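Local atomic coordinates of putative nisin-resistance protein (Streptococcus agalactiae 515, PDB entry 4Y68), a protein that probably confers resistance to the lantibiotic nisin as a lipoprotein peptidase of family S41. Residues L27-S32 / M261-A266; L181-Y184 / N190-T193. All blocks are in the same frame, centred on the assembly; numbering follows the deposited sequence.

Along the chain, the residues of interaction 2 fall in the long run between L27-S32 and M261-A266, the two segments of interaction 1. The contacts do not touch: their centres are 32 Å apart and their nearest atoms about 16 Å. Strand 267-276 relates them. It follows the loop M261-A266 of interaction 1, and it pairs antiparallel both with strand 256-261 and with strand 180-185, which carries L181-Y184 of interaction 2. Interaction 1 brings the N-terminal region, just before helix 32-46, against the tip of one hairpin of this antiparallel sheet, while interaction 2 is a second hairpin of the same sheet. Interaction 1 thus ties sequence-distant parts together, whereas interaction 2 is local.

Interaction 1 of 2, residues L27-S32 / M261-A266; sequences LLPPSS and MLYDGA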
loop_
_atom_site.group_PDB
_atom_site.type_symbol
_atom_site.label_atom_id
_atom_site.label_comp_id
_atom_site.label_asym_id
_atom_site.label_seq_id
_atom_site.Cartn_x
_atom_site.Cartn_y
_atom_site.Cartn_z
ATOM N N LEU A 27 -28.816 -17.928 9.533
ATOM C CA LEU A 27 -28.180 -17.326 8.360
ATOM C C LEU A 27 -29.143 -17.358 7.209
ATOM O O LEU A 27 -29.757 -18.384 6.912
ATOM C CB LEU A 27 -26.897 -18.055 7.958
ATOM C CG LEU A 27 -25.739 -18.098 8.949
ATOM C CD1 LEU A 27 -24.739 -19.188 8.535
ATOM C CD2 LEU A 27 -25.083 -16.748 8.991
ATOM N N LEU A 28 -29.294 -16.219 6.564
ATOM C CA LEU A 28 -30.047 -16.165 5.334
ATOM C C LEU A 28 -29.210 -15.324 4.386
ATOM O O LEU A 28 -29.392 -14.113 4.278
ATOM C CB LEU A 28 -31.448 -15.590 5.555
ATOM C CG LEU A 28 -32.312 -15.523 4.293
ATOM C CD1 LEU A 28 -32.203 -16.833 3.516
ATOM C CD2 LEU A 28 -33.776 -15.216 4.605
ATOM N N PRO A 29 -28.231 -15.969 3.744
ATOM C CA PRO A 29 -27.287 -15.287 2.860
ATOM C C PRO A 29 -28.005 -14.537 1.742
ATOM O O PRO A 29 -29.103 -14.911 1.355
ATOM C CB PRO A 29 -26.430 -16.430 2.308
ATOM C CG PRO A 29 -26.529 -17.508 3.347
ATOM C CD PRO A 29 -27.920 -17.399 3.906
ATOM N N PRO A 30 -27.391 -13.468 1.248
ATOM C CA PRO A 30 -27.994 -12.734 0.131
ATOM C C PRO A 30 -28.040 -13.602 -1.121
ATOM O O PRO A 30 -27.236 -14.525 -1.275
ATOM C CB PRO A 30 -27.054 -11.535 -0.057
ATOM C CG PRO A 30 -25.699 -11.993 0.542
ATOM C CD PRO A 30 -26.103 -12.894 1.690
ATOM N N SER A 31 -29.009 -13.325 -1.986
ATOM C CA SER A 31 -29.025 -13.910 -3.311
ATOM C C SER A 31 -27.803 -13.429 -4.100
ATOM O O SER A 31 -27.164 -12.427 -3.754
ATOM C CB SER A 31 -30.309 -13.524 -4.036
ATOM O OG SER A 31 -30.257 -12.139 -4.345
ATOM N N SER A 32 -27.483 -14.132 -5.172
ATOM C CA SER A 32 -26.422 -13.675 -6.047
ATOM C C SER A 32 -26.670 -12.267 -6.591
ATOM O O SER A 32 -25.728 -11.484 -6.719
ATOM C CB SER A 32 -26.241 -14.659 -7.183
ATOM O OG SER A 32 -25.911 -15.917 -6.635
ATOM N N MET A 261 -14.982 -6.424 3.373
ATOM C CA MET A 261 -15.125 -7.879 3.430
ATOM C C MET A 261 -16.541 -8.247 3.051
ATOM O O MET A 261 -17.492 -7.828 3.709
ATOM C CB MET A 261 -14.799 -8.432 4.816
ATOM C CG MET A 261 -13.512 -7.872 5.418
ATOM S SD MET A 261 -12.041 -8.139 4.409
ATOM C CE MET A 261 -10.941 -6.900 5.094
ATOM N N LEU A 262 -16.676 -9.030 1.995
ATOM C CA LEU A 262 -17.997 -9.393 1.493
ATOM C C LEU A 262 -18.515 -10.660 2.173
ATOM O O LEU A 262 -17.783 -11.333 2.902
ATOM C CB LEU A 262 -17.936 -9.568 -0.022
ATOM C CG LEU A 262 -17.378 -8.323 -0.709
ATOM C CD1 LEU A 262 -17.209 -8.561 -2.197
ATOM C CD2 LEU A 262 -18.302 -7.132 -0.437
ATOM N N TYR A 263 -19.771 -11.002 1.901
ATOM C CA TYR A 263 -20.433 -12.057 2.651
ATOM C C TYR A 263 -19.686 -13.404 2.686
ATOM O O TYR A 263 -19.675 -14.067 3.712
ATOM C CB TYR A 263 -21.836 -12.263 2.110
ATOM C CG TYR A 263 -22.745 -12.986 3.081
ATOM C CD1 TYR A 263 -22.803 -14.377 3.093
ATOM C CD2 TYR A 263 -23.535 -12.285 3.987
ATOM C CE1 TYR A 263 -23.636 -15.058 3.964
ATOM C CE2 TYR A 263 -24.378 -12.961 4.868
ATOM C CZ TYR A 263 -24.416 -14.354 4.850
ATOM O OH TYR A 263 -25.223 -15.060 5.715
ATOM N N ASP A 264 -19.036 -13.794 1.594
ATOM C CA ASP A 264 -18.433 -15.123 1.531
ATOM C C ASP A 264 -16.914 -15.107 1.696
ATOM O O ASP A 264 -16.243 -16.075 1.320
ATOM C CB ASP A 264 -18.788 -15.791 0.200
ATOM C CG ASP A 264 -18.292 -14.990 -0.990
ATOM O OD1 ASP A 264 -18.114 -13.756 -0.839
ATOM O OD2 ASP A 264 -18.063 -15.588 -2.064
ATOM N N GLY A 265 -16.369 -14.013 2.235
ATOM C CA GLY A 265 -14.930 -13.909 2.411
ATOM C C GLY A 265 -14.187 -13.287 1.230
ATOM O O GLY A 265 -12.962 -13.111 1.256
ATOM N N ALA A 266 -14.918 -12.942 0.182
ATOM C CA ALA A 266 -14.300 -12.180 -0.888
ATOM C C ALA A 266 -14.069 -10.748 -0.389
ATOM O O ALA A 266 -14.739 -10.304 0.537
ATOM C CB ALA A 266 -15.162 -12.209 -2.132
HETATM O O HOH W 1 -27.230 -13.731 7.259
#
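P30 lays its ring over one face of the Y263 phenol, and this is the tight part of the contact. Its CD sits almost above the ring centre, 3.5 Å from the centroid and 11° off the normal, a clear CH-pi contact. P29 comes in obliquely, with its CB 3.5 Å from Y263 CE1 and its CG 3.6 Å from Y263 OH. Y263 stands second in a type I turn from L262 to G265, and its CG lies anti to the backbone N (chi1 -161°), which carries the ring out from the turn to the two prolines.

Beyond the prolines, on the side of L27 and L28, the contact loosens. L27 touches the phenol oxygen chiefly with a methyl, CD2 lying 3.7 Å from Y263 OH, and no direct hydrogen bond joins the segments. A water at the ring edge, in its plane, bridges instead, 2.9 Å from Y263 OH and weakly accepting from L28 N at 3.3 Å. The side chain of P29 also lies about 4 Å from a bound MES molecule, probably from the crystallisation liquor.

Next to Y263, D264 turns to the helices, forming a salt bridge with R76 and a hydrogen bond with Y35. The N-terminal segment therefore meets the hairpin tip through one aromatic ring on two prolines: an apolar surface contact with a single water link, in which shape matters more than directed polar bonds.

Interaction 2 of 2, residues L181-Y184 / N190-T193; sequences LFHY and NKKT
The carbonyl oxygen of Y184 is gripped from two sources. K192 N donates to Y184 O at 2.7 Å, in a nearly straight bond (173° at the hydrogen), and a water donates to it as well, bridging to N190 O. The CA-H of K191 adds a weaker contact. In return Y184 N donates to K192 O at 2.9 Å. These two bonds make Y184 and K192 an antiparallel hydrogen-bonded pair; H183 and T193 form the neighbouring non-hydrogen-bonded pair.

On the H183 face of the hairpin, ND1 of H183 and OG1 of T193 share a 2.8 Å hydrogen bond in which either could donate, with OG1 at the imidazole edge and in its plane. The extended chain of K191 crosses the histidine obliquely, its CE 3.7 Å from H183 CB, and brings NZ over one ring face, 4.5 Å from ND1. That nearby charge would probably disfavour a proton gain by the imidazole.

On the other face, the Y184 ring folds back across the partner strand: CG sits between the backbone N and the carbonyl carbon (chi1 63°), and K192 packs its CB over the ring face in a CH-pi contact, 4.0 Å from the centroid. Further along K192, CD lies 3.6 Å from Y184 OH.

Towards the start of strand 180-185, L181 and F182 both face I194 in a classic beta bulge. L181 packs on I169 and F182 on M165 of helix 165-171, while H183 bonds through its backbone to S276, setting this hairpin against strand 267-276.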
loop_
_atom_site.group_PDB
_atom_site.type_symbol
_atom_site.label_atom_id
_atom_site.label_comp_id
_atom_site.label_asym_id
_atom_site.label_seq_id
_atom_site.Cartn_x
_atom_site.Cartn_y
_atom_site.Cartn_z
ATOM N N LEU A 181 2.806 11.716 7.334
ATOM C CA LEU A 181 3.476 10.855 6.368
ATOM C C LEU A 181 3.046 11.182 4.934
ATOM O O LEU A 181 3.898 11.383 4.067
ATOM C CB LEU A 181 3.203 9.389 6.700
ATOM C CG LEU A 181 4.188 8.695 7.650
ATOM C CD1 LEU A 181 5.114 9.645 8.390
ATOM C CD2 LEU A 181 3.458 7.782 8.610
ATOM N N PHE A 182 1.738 11.201 4.683
ATOM C CA PHE A 182 1.184 11.712 3.426
ATOM C C PHE A 182 -0.263 12.147 3.691
ATOM O O PHE A 182 -0.793 11.874 4.759
ATOM C CB PHE A 182 1.262 10.665 2.286
ATOM C CG PHE A 182 0.572 9.364 2.606
ATOM C CD1 PHE A 182 1.257 8.330 3.220
ATOM C CD2 PHE A 182 -0.762 9.184 2.311
ATOM C CE1 PHE A 182 0.620 7.137 3.529
ATOM C CE2 PHE A 182 -1.400 7.987 2.612
ATOM C CZ PHE A 182 -0.716 6.969 3.221
ATOM N N HIS A 183 -0.885 12.842 2.736
ATOM C CA HIS A 183 -2.321 13.201 2.828
ATOM C C HIS A 183 -3.172 12.442 1.812
ATOM O O HIS A 183 -2.666 11.920 0.822
ATOM C CB HIS A 183 -2.534 14.697 2.593
ATOM C CG HIS A 183 -1.575 15.569 3.329
ATOM N ND1 HIS A 183 -1.769 15.951 4.638
ATOM C CD2 HIS A 183 -0.424 16.156 2.931
ATOM C CE1 HIS A 183 -0.773 16.728 5.019
ATOM N NE2 HIS A 183 0.057 16.870 4.000
ATOM N N TYR A 184 -4.478 12.400 2.035
ATOM C CA TYR A 184 -5.350 11.845 1.018
ATOM C C TYR A 184 -6.728 12.506 1.099
ATOM O O TYR A 184 -7.201 12.868 2.178
ATOM C CB TYR A 184 -5.433 10.309 1.144
ATOM C CG TYR A 184 -6.021 9.802 2.436
ATOM C CD1 TYR A 184 -5.310 9.890 3.635
ATOM C CD2 TYR A 184 -7.283 9.224 2.462
ATOM C CE1 TYR A 184 -5.858 9.417 4.837
ATOM C CE2 TYR A 184 -7.837 8.755 3.642
ATOM C CZ TYR A 184 -7.127 8.857 4.827
ATOM O OH TYR A 184 -7.686 8.382 5.987
ATOM N N ASN A 190 -13.166 15.604 1.445
ATOM C CA ASN A 190 -12.599 15.445 2.791
ATOM C C ASN A 190 -11.101 15.135 2.726
ATOM O O ASN A 190 -10.698 14.069 2.247
ATOM C CB ASN A 190 -13.306 14.320 3.558
ATOM C CG ASN A 190 -14.803 14.558 3.692
ATOM O OD1 ASN A 190 -15.223 15.630 4.120
ATOM N ND2 ASN A 190 -15.614 13.559 3.326
ATOM N N LYS A 191 -10.280 16.059 3.215
ATOM C CA LYS A 191 -8.845 15.841 3.266
ATOM C C LYS A 191 -8.420 15.252 4.605
ATOM O O LYS A 191 -8.761 15.765 5.668
ATOM C CB LYS A 191 -8.083 17.134 3.002
ATOM C CG LYS A 191 -6.586 16.904 2.802
ATOM C CD LYS A 191 -5.844 18.211 2.573
ATOM C CE LYS A 191 -4.382 17.936 2.307
ATOM N NZ LYS A 191 -3.624 19.205 2.189
ATOM N N LYS A 192 -7.683 14.151 4.545
ATOM C CA LYS A 192 -7.182 13.527 5.763
ATOM C C LYS A 192 -5.674 13.311 5.684
ATOM O O LYS A 192 -5.021 13.586 4.664
ATOM C CB LYS A 192 -7.902 12.204 6.025
ATOM C CG LYS A 192 -9.384 12.363 6.346
ATOM C CD LYS A 192 -10.043 10.999 6.600
ATOM C CE LYS A 192 -11.465 11.142 7.177
ATOM N NZ LYS A 192 -12.016 9.843 7.723
ATOM N N THR A 193 -5.114 12.824 6.774
ATOM C CA THR A 193 -3.669 12.726 6.868
ATOM C C THR A 193 -3.314 11.387 7.478
ATOM O O THR A 193 -3.940 10.982 8.433
ATOM C CB THR A 193 -3.089 13.881 7.711
ATOM O OG1 THR A 193 -3.153 15.099 6.957
ATOM C CG2 THR A 193 -1.637 13.610 8.073
HETATM O O HOH W 2 -9.838 11.425 2.999
#